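Local coordinates for molybdopterin-guanine dinucleotide biosynthesis protein B (Bacillus subtilis subsp. spizizenii, PDB 4OYH) that binds GTP, probably with weak intrinsic GTPase activity, and may act as an adapter for the efficient making and use of the molybdopterin guanine dinucleotide cofactor, at residues Ile12-Gly17 against Pro115-Ile121; Arg29-Ala34 against Val164-Leu168; Leu39-Lys45 against Thr103-Glu109. The protein carries 2 engineered substitutions. All blocks are in the same frame, centred on the assembly; numbering follows the deposited sequence.

Contact 1: residues Ile12-Gly17 against Pro115-Ile121; sequences IVQVVG and PYPKVVI
Extended, parallel strands 12-16 and 118-121 approach to 4.5 Å (axes of the short segments), N-to-C directions 13° apart; Gln14 is level with Lys118, Val15 with Val119, Val16 with Val120. Gln14 and Val16 carry the ladder through backbone hydrogen bonds: Gln14 N to Pro117 O (2.9 Å), Val119 N to Gln14 O (2.7 Å), Val16 N to Val119 O (3.0 Å), Ile121 N to Val16 O (2.9 Å). Val13 and Val15 bond to Leu106, Ile108 and Gly110, on and just after strand 105-109. Beta-branched valines suit so extended and buried a place. Ile12 CD1 makes a CH-pi contact 4.0 Å from the Tyr116 ring centroid. Gln14 (chi1 m, chi2 t) accepts at OE1 a weak hydrogen bond from Tyr116 N, 3.3 Å; its NE2 donates one to Phe111 O. Lys118 curls back (chi1 to chi4 p, t, p, p), NZ donating to Tyr116 O (2.7 Å), Ala114 O and Val134 O. Carbonyls thus satisfy both side-chain donors and tie the loop before strand 118-121 to the sheet.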
loop_
_atom_site.group_PDB
_atom_site.type_symbol
_atom_site.label_atom_id
_atom_site.label_comp_id
_atom_site.label_asym_id
_atom_site.label_seq_id
_atom_site.Cartn_x
_atom_site.Cartn_y
_atom_site.Cartn_z
ATOM N N ILE A 12 -18.106 -5.051 8.398
ATOM C CA ILE A 12 -17.509 -5.751 7.280
ATOM C C ILE A 12 -18.616 -6.384 6.450
ATOM O O ILE A 12 -19.436 -7.128 6.946
ATOM C CB ILE A 12 -16.532 -6.839 7.742
ATOM C CG1 ILE A 12 -15.429 -6.208 8.598
ATOM C CG2 ILE A 12 -15.923 -7.599 6.541
ATOM C CD1 ILE A 12 -14.287 -7.149 8.981
ATOM N N VAL A 13 -18.639 -6.066 5.175
ATOM C CA VAL A 13 -19.430 -6.842 4.251
ATOM C C VAL A 13 -18.598 -7.295 3.082
ATOM O O VAL A 13 -17.723 -6.572 2.564
ATOM C CB VAL A 13 -20.618 -6.066 3.757
ATOM C CG1 VAL A 13 -21.492 -6.953 2.910
ATOM C CG2 VAL A 13 -21.406 -5.556 4.951
ATOM N N GLN A 14 -18.879 -8.515 2.650
ATOM C CA GLN A 14 -18.209 -9.036 1.487
ATOM C C GLN A 14 -19.149 -9.175 0.270
ATOM O O GLN A 14 -20.378 -9.289 0.381
ATOM C CB GLN A 14 -17.577 -10.378 1.791
ATOM C CG GLN A 14 -16.803 -10.498 3.042
ATOM C CD GLN A 14 -16.289 -11.917 3.269
ATOM O OE1 GLN A 14 -16.492 -12.522 4.329
ATOM N NE2 GLN A 14 -15.580 -12.436 2.286
ATOM N N VAL A 15 -18.526 -9.170 -0.890
ATOM C CA VAL A 15 -19.171 -9.511 -2.154
ATOM C C VAL A 15 -18.433 -10.674 -2.830
ATOM O O VAL A 15 -17.225 -10.603 -3.069
ATOM C CB VAL A 15 -19.202 -8.329 -3.110
ATOM C CG1 VAL A 15 -19.905 -8.736 -4.391
ATOM C CG2 VAL A 15 -19.913 -7.170 -2.449
ATOM N N VAL A 16 -19.170 -11.750 -3.069
ATOM C CA VAL A 16 -18.628 -12.951 -3.658
ATOM C C VAL A 16 -19.503 -13.387 -4.822
ATOM O O VAL A 16 -20.697 -13.143 -4.835
ATOM C CB VAL A 16 -18.495 -14.111 -2.650
ATOM C CG1 VAL A 16 -17.733 -13.676 -1.453
ATOM C CG2 VAL A 16 -19.809 -14.685 -2.286
ATOM N N GLY A 17 -18.886 -14.046 -5.790
ATOM C CA GLY A 17 -19.499 -14.315 -7.084
ATOM C C GLY A 17 -18.389 -14.708 -8.062
ATOM O O GLY A 17 -17.279 -14.198 -7.952
ATOM N N PRO A 115 -15.673 -15.639 7.456
ATOM C CA PRO A 115 -16.909 -15.626 8.262
ATOM C C PRO A 115 -17.790 -14.370 8.147
ATOM O O PRO A 115 -18.858 -14.341 8.746
ATOM C CB PRO A 115 -16.386 -15.716 9.679
ATOM C CG PRO A 115 -15.010 -15.059 9.605
ATOM C CD PRO A 115 -14.470 -15.513 8.305
ATOM N N TYR A 116 -17.393 -13.347 7.410
ATOM C CA TYR A 116 -18.127 -12.080 7.519
ATOM C C TYR A 116 -19.354 -12.093 6.684
ATOM O O TYR A 116 -19.500 -12.922 5.790
ATOM C CB TYR A 116 -17.216 -10.911 7.175
ATOM C CG TYR A 116 -15.985 -10.982 8.007
ATOM C CD1 TYR A 116 -16.019 -10.607 9.362
ATOM C CD2 TYR A 116 -14.811 -11.505 7.499
ATOM C CE1 TYR A 116 -14.895 -10.717 10.166
ATOM C CE2 TYR A 116 -13.672 -11.622 8.290
ATOM C CZ TYR A 116 -13.725 -11.217 9.636
ATOM O OH TYR A 116 -12.606 -11.313 10.424
ATOM N N PRO A 117 -20.310 -11.233 7.026
ATOM C CA PRO A 117 -21.550 -11.252 6.260
ATOM C C PRO A 117 -21.242 -10.988 4.787
ATOM O O PRO A 117 -20.308 -10.256 4.521
ATOM C CB PRO A 117 -22.370 -10.121 6.855
ATOM C CG PRO A 117 -21.712 -9.793 8.168
ATOM C CD PRO A 117 -20.276 -10.163 8.022
ATOM N N LYS A 118 -21.996 -11.541 3.855
ATOM C CA LYS A 118 -21.616 -11.392 2.481
ATOM C C LYS A 118 -22.803 -11.401 1.597
ATOM O O LYS A 118 -23.831 -11.934 1.938
ATOM C CB LYS A 118 -20.647 -12.478 2.081
ATOM C CG LYS A 118 -20.956 -13.845 2.577
ATOM C CD LYS A 118 -19.789 -14.764 2.309
ATOM C CE LYS A 118 -18.593 -14.492 3.191
ATOM N NZ LYS A 118 -18.658 -15.179 4.510
ATOM N N VAL A 119 -22.659 -10.717 0.480
ATOM C CA VAL A 119 -23.692 -10.689 -0.529
ATOM C C VAL A 119 -23.170 -11.590 -1.668
ATOM O O VAL A 119 -21.986 -11.519 -2.030
ATOM C CB VAL A 119 -23.976 -9.235 -0.940
ATOM C CG1 VAL A 119 -24.607 -9.157 -2.303
ATOM C CG2 VAL A 119 -24.864 -8.580 0.124
ATOM N N VAL A 120 -24.018 -12.487 -2.152
ATOM C CA VAL A 120 -23.632 -13.464 -3.178
ATOM C C VAL A 120 -24.324 -13.063 -4.468
ATOM O O VAL A 120 -25.532 -12.891 -4.471
ATOM C CB VAL A 120 -24.023 -14.924 -2.798
ATOM C CG1 VAL A 120 -23.696 -15.907 -3.926
ATOM C CG2 VAL A 120 -23.317 -15.350 -1.546
ATOM N N ILE A 121 -23.535 -12.859 -5.519
ATOM C CA ILE A 121 -24.010 -12.643 -6.893
ATOM C C ILE A 121 -24.007 -13.967 -7.667
ATOM O O ILE A 121 -22.978 -14.628 -7.764
ATOM C CB ILE A 121 -23.145 -11.705 -7.701
ATOM C CG1 ILE A 121 -22.523 -10.605 -6.848
ATOM C CG2 ILE A 121 -23.945 -11.153 -8.886
ATOM C CD1 ILE A 121 -23.478 -9.693 -6.232
#

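Contact 2: residues Arg29-Ala34 against Val164-Leu168; sequences RILEKA and VDLVL. Engineered in segment 164-168: Leu166 (natural residue Phe).
At the apolar centre Ile30 meets three residues of the other helix. Its CG1 lies 4.0 Å from Val164 CB, its CD1 4.1 Å from Val167 CG1, and its CG2 4.1 Å from Leu168 CD2; the m, t rotamer stretches the side chain across the gap. Val164, Val167 and Leu168 all send their CA-to-CB bonds toward helix 29-34, because steps of three and four residues bring them onto one face of a regular helix. Leu168 (m, t) fills the space beyond, CD2 4.0 Å from Ala34 CB and CD1 3.8 Å from Lys33 CB, and the small methyl of Ala34 leaves room for it.

Both segments are alpha-helical and cross at -59°, with axes 9.7 Å apart at closest approach; the nearest CA pair is Ile30 and Val164, 5.6 Å. Further out, Arg29 CB packs 4.2 Å from Val164 CG1, and the aliphatic part of Lys33 passes Val164, CD to CG2 4.2 Å. Lys33 is fully extended, all four chi angles t, which carries NZ to a salt bridge with Asp165 OD1 at 2.7 Å and closes the polar edge. On the sheet side Ile30 packs on Leu107 of strand 105-109; Phe26, one turn earlier on helix 23-35, extends the contact to Val164 and Val167. Here the helix that follows the P-loop packs beside the C-terminal helix 161-171 on one face of the parallel sheet, a layer of the alpha/beta fold of P-loop NTPases.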
loop_
_atom_site.group_PDB
_atom_site.type_symbol
_atom_site.label_atom_id
_atom_site.label_comp_id
_atom_site.label_asym_id
_atom_site.label_seq_id
_atom_site.Cartn_x
_atom_site.Cartn_y
_atom_site.Cartn_z
ATOM N N ARG A 29 -21.058 1.028 -7.382
ATOM C CA ARG A 29 -22.287 1.629 -6.894
ATOM C C ARG A 29 -22.274 1.844 -5.385
ATOM O O ARG A 29 -22.620 2.917 -4.903
ATOM C CB ARG A 29 -23.480 0.779 -7.275
ATOM C CG ARG A 29 -24.474 1.482 -8.161
ATOM C CD ARG A 29 -23.949 1.624 -9.588
ATOM N NE ARG A 29 -24.937 1.222 -10.595
ATOM C CZ ARG A 29 -25.498 0.012 -10.679
ATOM N NH1 ARG A 29 -25.193 -0.953 -9.814
ATOM N NH2 ARG A 29 -26.374 -0.234 -11.641
ATOM N N ILE A 30 -21.834 0.855 -4.631
ATOM C CA ILE A 30 -21.743 1.008 -3.180
ATOM C C ILE A 30 -20.740 2.056 -2.732
ATOM O O ILE A 30 -20.992 2.806 -1.787
ATOM C CB ILE A 30 -21.340 -0.283 -2.515
ATOM C CG1 ILE A 30 -22.376 -1.380 -2.803
ATOM C CG2 ILE A 30 -21.114 -0.054 -1.008
ATOM C CD1 ILE A 30 -21.823 -2.785 -2.564
ATOM N N LEU A 31 -19.566 2.069 -3.349
ATOM C CA LEU A 31 -18.560 3.030 -2.929
ATOM C C LEU A 31 -18.952 4.479 -3.268
ATOM O O LEU A 31 -18.745 5.382 -2.448
ATOM C CB LEU A 31 -17.215 2.697 -3.538
ATOM C CG LEU A 31 -16.607 1.389 -3.053
ATOM C CD1 LEU A 31 -15.340 1.053 -3.843
ATOM C CD2 LEU A 31 -16.315 1.457 -1.551
ATOM N N GLU A 32 -19.539 4.686 -4.446
ATOM C CA GLU A 32 -20.010 6.010 -4.867
ATOM C C GLU A 32 -20.985 6.519 -3.812
ATOM O O GLU A 32 -20.813 7.601 -3.255
ATOM C CB GLU A 32 -20.675 5.956 -6.260
ATOM C CG GLU A 32 -19.681 5.729 -7.447
ATOM C CD GLU A 32 -20.267 4.974 -8.668
ATOM O OE1 GLU A 32 -19.557 4.826 -9.690
ATOM O OE2 GLU A 32 -21.426 4.522 -8.613
ATOM N N LYS A 33 -21.976 5.705 -3.483
ATOM C CA LYS A 33 -22.957 6.137 -2.513
ATOM C C LYS A 33 -22.373 6.309 -1.107
ATOM O O LYS A 33 -22.904 7.090 -0.341
ATOM C CB LYS A 33 -24.145 5.177 -2.476
ATOM C CG LYS A 33 -25.423 5.862 -2.015
ATOM C CD LYS A 33 -26.683 5.163 -2.511
ATOM C CE LYS A 33 -27.945 5.943 -2.126
ATOM N NZ LYS A 33 -29.208 5.129 -2.204
ATOM N N ALA A 34 -21.290 5.622 -0.766
ATOM C CA ALA A 34 -20.647 5.838 0.535
ATOM C C ALA A 34 -19.864 7.177 0.626
ATOM O O ALA A 34 -19.759 7.762 1.712
ATOM C CB ALA A 34 -19.710 4.678 0.862
ATOM N N VAL A 164 -27.924 -2.201 -2.909
ATOM C CA VAL A 164 -26.745 -1.457 -2.489
ATOM C C VAL A 164 -27.032 -0.751 -1.155
ATOM O O VAL A 164 -26.119 -0.586 -0.340
ATOM C CB VAL A 164 -26.220 -0.426 -3.540
ATOM C CG1 VAL A 164 -26.668 -0.759 -4.962
ATOM C CG2 VAL A 164 -26.566 0.971 -3.149
ATOM N N ASP A 165 -28.283 -0.365 -0.925
ATOM C CA ASP A 165 -28.692 0.285 0.341
ATOM C C ASP A 165 -28.639 -0.721 1.495
ATOM O O ASP A 165 -28.348 -0.366 2.636
ATOM C CB ASP A 165 -30.112 0.877 0.244
ATOM C CG ASP A 165 -30.169 2.221 -0.523
ATOM O OD1 ASP A 165 -29.114 2.857 -0.751
ATOM O OD2 ASP A 165 -31.289 2.658 -0.886
ATOM N N LEU A 166 -28.909 -1.986 1.188
ATOM C CA LEU A 166 -28.836 -3.023 2.186
ATOM C C LEU A 166 -27.388 -3.143 2.612
ATOM O O LEU A 166 -27.100 -3.336 3.775
ATOM C CB LEU A 166 -29.396 -4.354 1.652
ATOM C CG LEU A 166 -29.310 -5.572 2.574
ATOM C CD1 LEU A 166 -30.329 -6.589 2.196
ATOM C CD2 LEU A 166 -27.969 -6.267 2.505
ATOM N N VAL A 167 -26.457 -3.001 1.695
ATOM C CA VAL A 167 -25.075 -3.198 2.094
ATOM C C VAL A 167 -24.608 -2.043 2.967
ATOM O O VAL A 167 -23.882 -2.238 3.933
ATOM C CB VAL A 167 -24.146 -3.350 0.888
ATOM C CG1 VAL A 167 -22.695 -3.431 1.349
ATOM C CG2 VAL A 167 -24.491 -4.581 0.105
ATOM N N LEU A 168 -25.064 -0.845 2.641
ATOM C CA LEU A 168 -24.614 0.343 3.337
ATOM C C LEU A 168 -25.156 0.398 4.736
ATOM O O LEU A 168 -24.503 0.900 5.666
ATOM C CB LEU A 168 -25.018 1.589 2.553
ATOM C CG LEU A 168 -24.166 1.800 1.303
ATOM C CD1 LEU A 168 -24.880 2.629 0.262
ATOM C CD2 LEU A 168 -22.906 2.467 1.695
#

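Contact 3: residues Leu39-Lys45 against Thr103-Glu109; sequences LNLGCLK and TDCLLIE
Backbone hydrogen bonds define parallel strands 41-45 and 105-109, whose axes approach to 4.5 Å at -24°. Gly42 pairs with Leu106 and Leu44 with Ile108. Gly42 N binds Cys105 O (3.0 Å), Leu107 N binds Gly42 O (3.0 Å), Leu44 N binds Leu107 O (2.9 Å) and Glu109 N binds Leu44 O (2.6 Å). Before the strands, Asp104 N reaches Asn40 O at 2.6 Å; Asn40 N returns a weak bond to Asp104 OD2, 3.4 Å.

On the apolar face toward helix 23-35, Leu41 CD1 meets Cys105 SG at 3.5 Å; on the other, Leu44 CB lies 4.0 Å from Leu106 CD1 (both leucines t, p). Leu106 CD1 lies 3.6 Å from Gly42 C, where the missing side chain leaves room.

Glu109 makes a long, weak ion pair with Lys23; Thr103 and Asp104, at the far end, probably take part in GTP binding. Cys43 to Lys45 pair on their other side with a parallel strand of the second subunit, so the sheet's backbone bonding continues across the interface.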
loop_
_atom_site.group_PDB
_atom_site.type_symbol
_atom_site.label_atom_id
_atom_site.label_comp_id
_atom_site.label_asym_id
_atom_site.label_seq_id
_atom_site.Cartn_x
_atom_site.Cartn_y
_atom_site.Cartn_z
ATOM N N LEU A 39 -19.359 8.462 4.601
ATOM C CA LEU A 39 -18.979 7.209 5.210
ATOM C C LEU A 39 -17.525 6.922 4.842
ATOM O O LEU A 39 -17.097 7.206 3.727
ATOM C CB LEU A 39 -19.926 6.108 4.747
ATOM C CG LEU A 39 -19.616 4.696 5.233
ATOM C CD1 LEU A 39 -19.770 4.560 6.747
ATOM C CD2 LEU A 39 -20.502 3.712 4.494
ATOM N N ASN A 40 -16.758 6.399 5.793
ATOM C CA ASN A 40 -15.309 6.238 5.615
ATOM C C ASN A 40 -14.941 4.739 5.526
ATOM O O ASN A 40 -14.684 4.032 6.517
ATOM C CB ASN A 40 -14.580 6.972 6.747
ATOM C CG ASN A 40 -13.129 6.610 6.861
ATOM O OD1 ASN A 40 -12.477 6.208 5.893
ATOM N ND2 ASN A 40 -12.604 6.751 8.070
ATOM N N LEU A 41 -14.922 4.270 4.294
ATOM C CA LEU A 41 -15.034 2.866 4.018
ATOM C C LEU A 41 -13.896 2.432 3.102
ATOM O O LEU A 41 -13.608 3.092 2.121
ATOM C CB LEU A 41 -16.409 2.594 3.413
ATOM C CG LEU A 41 -16.672 1.306 2.614
ATOM C CD1 LEU A 41 -16.868 0.066 3.472
ATOM C CD2 LEU A 41 -17.874 1.563 1.810
ATOM N N GLY A 42 -13.238 1.342 3.474
ATOM C CA GLY A 42 -12.139 0.794 2.716
ATOM C C GLY A 42 -12.642 -0.260 1.746
ATOM O O GLY A 42 -13.766 -0.693 1.816
ATOM N N CYS A 43 -11.780 -0.668 0.841
ATOM C CA CYS A 43 -12.101 -1.667 -0.147
ATOM C C CYS A 43 -10.919 -2.606 -0.323
ATOM O O CYS A 43 -9.749 -2.195 -0.374
ATOM C CB CYS A 43 -12.480 -1.020 -1.491
ATOM S SG CYS A 43 -13.544 -2.105 -2.437
ATOM N N LEU A 44 -11.227 -3.882 -0.355
ATOM C CA LEU A 44 -10.192 -4.917 -0.450
ATOM C C LEU A 44 -10.667 -6.017 -1.407
ATOM O O LEU A 44 -11.801 -6.554 -1.336
ATOM C CB LEU A 44 -9.847 -5.467 0.914
ATOM C CG LEU A 44 -8.878 -6.665 0.892
ATOM C CD1 LEU A 44 -7.513 -6.232 0.484
ATOM C CD2 LEU A 44 -8.820 -7.397 2.251
ATOM N N LYS A 45 -9.796 -6.273 -2.361
ATOM C CA LYS A 45 -10.037 -7.258 -3.402
ATOM C C LYS A 45 -9.034 -8.360 -3.221
ATOM O O LYS A 45 -7.833 -8.081 -3.167
ATOM C CB LYS A 45 -9.916 -6.616 -4.801
ATOM C CG LYS A 45 -9.854 -7.621 -5.928
ATOM C CD LYS A 45 -9.974 -6.945 -7.290
ATOM C CE LYS A 45 -9.763 -7.921 -8.428
ATOM N NZ LYS A 45 -8.852 -7.370 -9.475
ATOM N N THR A 103 -9.911 3.372 8.919
ATOM C CA THR A 103 -11.157 3.365 8.160
ATOM C C THR A 103 -12.291 3.042 9.129
ATOM O O THR A 103 -12.038 2.454 10.159
ATOM C CB THR A 103 -11.122 2.321 6.991
ATOM O OG1 THR A 103 -10.851 1.022 7.517
ATOM C CG2 THR A 103 -10.036 2.661 5.960
ATOM N N ASP A 104 -13.528 3.406 8.800
ATOM C CA ASP A 104 -14.699 3.073 9.645
ATOM C C ASP A 104 -15.194 1.640 9.461
ATOM O O ASP A 104 -15.858 1.081 10.318
ATOM C CB ASP A 104 -15.911 3.972 9.331
ATOM C CG ASP A 104 -15.705 5.437 9.695
ATOM O OD1 ASP A 104 -14.812 5.745 10.534
ATOM O OD2 ASP A 104 -16.486 6.271 9.146
ATOM N N CYS A 105 -14.935 1.080 8.291
ATOM C CA CYS A 105 -15.568 -0.160 7.888
ATOM C C CYS A 105 -14.931 -0.681 6.603
ATOM O O CYS A 105 -14.020 -0.057 6.064
ATOM C CB CYS A 105 -17.067 0.047 7.704
ATOM S SG CYS A 105 -17.482 1.418 6.620
ATOM N N LEU A 106 -15.385 -1.831 6.124
ATOM C CA LEU A 106 -14.674 -2.465 5.019
ATOM C C LEU A 106 -15.568 -3.300 4.111
ATOM O O LEU A 106 -16.359 -4.146 4.556
ATOM C CB LEU A 106 -13.528 -3.292 5.580
ATOM C CG LEU A 106 -12.732 -4.141 4.580
ATOM C CD1 LEU A 106 -11.960 -3.260 3.540
ATOM C CD2 LEU A 106 -11.818 -5.043 5.342
ATOM N N LEU A 107 -15.435 -2.986 2.827
ATOM C CA LEU A 107 -16.017 -3.727 1.716
ATOM C C LEU A 107 -14.962 -4.661 1.168
ATOM O O LEU A 107 -13.883 -4.215 0.790
ATOM C CB LEU A 107 -16.479 -2.787 0.592
ATOM C CG LEU A 107 -17.870 -2.883 -0.038
ATOM C CD1 LEU A 107 -17.853 -2.327 -1.430
ATOM C CD2 LEU A 107 -18.412 -4.250 -0.044
ATOM N N ILE A 108 -15.257 -5.954 1.135
ATOM C CA ILE A 108 -14.304 -6.922 0.574
ATOM C C ILE A 108 -14.889 -7.574 -0.690
ATOM O O ILE A 108 -16.026 -8.058 -0.661
ATOM C CB ILE A 108 -13.961 -8.017 1.581
ATOM C CG1 ILE A 108 -13.555 -7.387 2.927
ATOM C CG2 ILE A 108 -12.921 -8.926 0.977
ATOM C CD1 ILE A 108 -12.778 -8.274 3.831
ATOM N N GLU A 109 -14.136 -7.570 -1.791
ATOM C CA GLU A 109 -14.451 -8.428 -2.937
ATOM C C GLU A 109 -13.690 -9.763 -2.770
ATOM O O GLU A 109 -12.466 -9.760 -2.705
ATOM C CB GLU A 109 -14.086 -7.717 -4.249
ATOM C CG GLU A 109 -14.070 -8.589 -5.516
ATOM C CD GLU A 109 -13.880 -7.770 -6.813
ATOM O OE1 GLU A 109 -13.535 -8.365 -7.852
ATOM O OE2 GLU A 109 -14.083 -6.541 -6.808
#

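All three contacts belong to one sheet and the helices packed against it. Across the sheet the strands run 41-46, 105-109, 12-16, 118-122, so contacts 3 and 1 are adjacent strand pairs, centres about 12 Å apart, joined where Val15 N meets Ile108 O at 2.7 Å, a probable hydrogen bond. Contact 2 lies on one face, its centre about 13 Å from that of contact 1 and about 11 Å from that of contact 3: Val167 packs on Val13 and Val119, and Leu31 and Ala34 on Leu41. Strand 12-16, helix 23-35 and strand 41-46 are consecutive in the chain; contact 3 is nested within the loops closed by contacts 1 and 2, which themselves cross. Distant segments thus build one nucleotide-binding alpha/beta domain.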